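Local structure of protein OS-9 homolog (Saccharomyces cerevisiae, 2YMA) at residues N42-W47 with Q56-A61. The protein is a lectin of endoplasmic reticulum quality control that recognises N-glycans on misfolded lumenal glycoproteins and targets them for degradation with the HRD1 ubiquitin ligase complex. Sequence-based numbering, arbitrary orientation.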
ATOM      1  N   ASN A  42       4.598  23.246  12.960  1.00 84.08           N
ATOM      2  CA  ASN A  42       4.088  23.067  14.324  1.00106.44           C
ATOM      3  C   ASN A  42       2.576  22.885  14.413  1.00103.63           C
ATOM      4  O   ASN A  42       2.058  22.388  15.415  1.00101.15           O
ATOM      5  CB  ASN A  42       4.519  24.226  15.224  1.00124.77           C
ATOM      6  CG  ASN A  42       5.785  23.921  15.988  1.00138.99           C
ATOM      7  OD1 ASN A  42       6.125  22.755  16.207  1.00139.80           O
ATOM      8  ND2 ASN A  42       6.493  24.965  16.402  1.00140.46           N
ATOM      9  N   ALA A  43       1.871  23.293  13.365  1.00 95.62           N
ATOM     10  CA  ALA A  43       0.428  23.124  13.307  1.00 82.08           C
ATOM     11  C   ALA A  43       0.052  21.716  12.838  1.00 86.31           C
ATOM     12  O   ALA A  43      -1.129  21.398  12.692  1.00 91.61           O
ATOM     13  CB  ALA A  43      -0.192  24.183  12.405  1.00 72.56           C
ATOM     14  N   MET A  44       1.065  20.883  12.603  1.00 80.99           N
ATOM     15  CA  MET A  44       0.864  19.481  12.225  1.00 79.95           C
ATOM     16  C   MET A  44       1.719  18.576  13.103  1.00 76.57           C
ATOM     17  O   MET A  44       2.343  17.628  12.613  1.00 74.30           O
ATOM     18  CB  MET A  44       1.260  19.248  10.765  1.00 85.75           C
ATOM     19  CG  MET A  44       0.200  19.568   9.738  1.00 72.46           C
ATOM     20  SD  MET A  44       0.843  19.279   8.076  1.00 83.82           S
ATOM     21  CE  MET A  44      -0.629  19.555   7.118  1.00 98.07           C
ATOM     22  N   SER A  45       1.762  18.886  14.395  1.00 91.43           N
ATOM     23  CA  SER A  45       2.599  18.155  15.342  1.00 94.82           C
ATOM     24  C   SER A  45       1.843  16.996  15.993  1.00 97.02           C
ATOM     25  O   SER A  45       2.437  15.977  16.375  1.00 86.25           O
ATOM     26  CB  SER A  45       3.127  19.115  16.410  1.00105.50           C
ATOM     27  OG  SER A  45       2.075  19.894  16.955  1.00123.43           O
ATOM     28  N   ASN A  46       0.526  17.161  16.092  1.00102.13           N
ATOM     29  CA  ASN A  46      -0.342  16.213  16.780  1.00105.74           C
ATOM     30  C   ASN A  46      -1.179  15.386  15.815  1.00 93.02           C
ATOM     31  O   ASN A  46      -2.167  15.874  15.265  1.00 89.50           O
ATOM     32  CB  ASN A  46      -1.256  16.967  17.748  1.00114.40           C
ATOM     33  CG  ASN A  46      -2.227  16.056  18.478  1.00121.33           C
ATOM     34  OD1 ASN A  46      -2.759  15.092  17.913  1.00114.52           O
ATOM     35  ND2 ASN A  46      -2.468  16.364  19.745  1.00126.00           N
ATOM     36  N   TRP A  47      -0.802  14.123  15.641  1.00 86.02           N
ATOM     37  CA  TRP A  47      -1.418  13.268  14.623  1.00 78.63           C
ATOM     38  C   TRP A  47      -2.637  12.470  15.084  1.00 95.77           C
ATOM     39  O   TRP A  47      -3.099  11.560  14.392  1.00 85.39           O
ATOM     40  CB  TRP A  47      -0.362  12.378  13.954  1.00 61.87           C
ATOM     41  CG  TRP A  47       0.478  13.200  13.041  1.00 77.32           C
ATOM     42  CD1 TRP A  47       1.595  13.920  13.372  1.00 72.41           C
ATOM     43  CD2 TRP A  47       0.230  13.455  11.652  1.00 72.39           C
ATOM     44  NE1 TRP A  47       2.068  14.592  12.266  1.00 80.64           N
ATOM     45  CE2 TRP A  47       1.248  14.321  11.196  1.00 74.21           C
ATOM     46  CE3 TRP A  47      -0.756  13.034  10.747  1.00 60.63           C
ATOM     47  CZ2 TRP A  47       1.316  14.769   9.874  1.00 66.22           C
ATOM     48  CZ3 TRP A  47      -0.684  13.482   9.426  1.00 66.41           C
ATOM     49  CH2 TRP A  47       0.345  14.337   9.008  1.00 65.48           C
ATOM     50  N   GLN A  56      -5.141  19.446   3.230  1.00 65.80           N
ATOM     51  CA  GLN A  56      -4.974  20.548   2.294  1.00 54.65           C
ATOM     52  C   GLN A  56      -3.489  20.892   2.074  1.00 52.21           C
ATOM     53  O   GLN A  56      -3.066  21.160   0.947  1.00 63.16           O
ATOM     54  CB  GLN A  56      -5.788  21.769   2.733  1.00 58.66           C
ATOM     55  CG  GLN A  56      -6.447  22.501   1.562  1.00 77.87           C
ATOM     56  CD  GLN A  56      -7.780  21.897   1.180  1.00 85.46           C
ATOM     57  OE1 GLN A  56      -8.374  21.158   1.956  1.00 83.83           O
ATOM     58  NE2 GLN A  56      -8.256  22.210  -0.021  1.00 97.70           N
ATOM     59  N   LYS A  57      -2.700  20.848   3.142  1.00 64.70           N
ATOM     60  CA  LYS A  57      -1.268  21.084   3.021  1.00 64.39           C
ATOM     61  C   LYS A  57      -0.563  19.946   2.289  1.00 60.03           C
ATOM     62  O   LYS A  57       0.264  20.177   1.416  1.00 52.76           O
ATOM     63  CB  LYS A  57      -0.650  21.302   4.396  1.00 63.18           C
ATOM     64  CG  LYS A  57      -1.104  22.587   5.048  1.00 72.03           C
ATOM     65  CD  LYS A  57      -0.553  22.728   6.458  1.00 75.44           C
ATOM     66  CE  LYS A  57      -0.870  24.097   7.048  1.00 69.81           C
ATOM     67  NZ  LYS A  57      -0.592  24.129   8.514  1.00 82.01           N
ATOM     68  N   PHE A  58      -0.900  18.713   2.646  1.00 67.00           N
ATOM     69  CA  PHE A  58      -0.294  17.562   2.001  1.00 44.85           C
ATOM     70  C   PHE A  58      -0.696  17.476   0.537  1.00 54.07           C
ATOM     71  O   PHE A  58       0.118  17.122  -0.314  1.00 43.02           O
ATOM     72  CB  PHE A  58      -0.624  16.276   2.760  1.00 56.29           C
ATOM     73  CG  PHE A  58       0.399  15.922   3.798  1.00 52.49           C
ATOM     74  CD1 PHE A  58       0.343  16.477   5.062  1.00 47.89           C
ATOM     75  CD2 PHE A  58       1.439  15.061   3.496  1.00 39.94           C
ATOM     76  CE1 PHE A  58       1.294  16.163   6.017  1.00 55.43           C
ATOM     77  CE2 PHE A  58       2.395  14.751   4.438  1.00 47.91           C
ATOM     78  CZ  PHE A  58       2.320  15.300   5.709  1.00 55.22           C
ATOM     79  N   GLY A  59      -1.940  17.829   0.234  1.00 42.92           N
ATOM     80  CA  GLY A  59      -2.350  17.933  -1.155  1.00 51.38           C
ATOM     81  C   GLY A  59      -1.384  18.794  -1.961  1.00 67.81           C
ATOM     82  O   GLY A  59      -0.949  18.398  -3.043  1.00 64.44           O
ATOM     83  N   ASN A  60      -1.046  19.973  -1.433  1.00 51.33           N
ATOM     84  CA  ASN A  60      -0.139  20.891  -2.120  1.00 56.68           C
ATOM     85  C   ASN A  60       1.260  20.313  -2.270  1.00 55.31           C
ATOM     86  O   ASN A  60       1.882  20.419  -3.337  1.00 55.68           O
ATOM     87  CB  ASN A  60      -0.034  22.229  -1.371  1.00 62.35           C
ATOM     88  CG  ASN A  60      -1.347  22.965  -1.296  1.00 72.81           C
ATOM     89  OD1 ASN A  60      -2.203  22.824  -2.170  1.00 81.21           O
ATOM     90  ND2 ASN A  60      -1.522  23.754  -0.240  1.00 72.13           N
ATOM     91  N   ALA A  61       1.765  19.719  -1.192  1.00 50.02           N
ATOM     92  CA  ALA A  61       3.098  19.126  -1.217  1.00 56.25           C
ATOM     93  C   ALA A  61       3.196  17.987  -2.247  1.00 58.50           C
ATOM     94  O   ALA A  61       4.223  17.845  -2.935  1.00 44.87           O
ATOM     95  CB  ALA A  61       3.488  18.635   0.173  1.00 44.34           C
TER
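M44 reaches across to the helix and ends between K57 and F58. Its CB starts out toward the helix, and CG stands anti to the carbonyl carbon (chi1 -84°). From there the chain is fully extended, which carries the sulfur and methyl to the helix surface. M44 SD is the first atom to meet it, 3.8 Å from F58 CE1. This is a Met-aromatic contact of oblique geometry, with M44 SD 5.0 Å from the centroid of the F58 ring. The terminal CE goes further and lies against the K57 stem, near CB, CG and CD. M44 CE also comes to 3.8 Å from F58 CD1. K57 is extended too and runs the opposite way alongside M44. The tip of K57 therefore arrives at the loop, where K57 NZ lies 3.9 Å from A43 CB and forms a salt bridge with D41.

Both segments belong to the dimerization domain of Yos9. The 42-47 loop follows strand 36-39, and residues 56-61 lie on helix 52-67, which packs on the mixed sheet. No other chain of the assembly touches either segment.

The side chains of W47 and F58 approach each other from opposite directions. W47 CH2, on the six-membered ring, lies 3.6 Å from F58 CE1, with CE1 in the plane of the indole, at its edge. The two ring planes stand at 77° to each other, with the W47 six-membered ring and the F58 ring centred 5.9 Å apart. F116 packs edge-to-face with both rings. V39 of the preceding strand touches M44, W47 and F58.

Within the loop, S45 OG donates a hydrogen bond of 2.9 Å to N42 O.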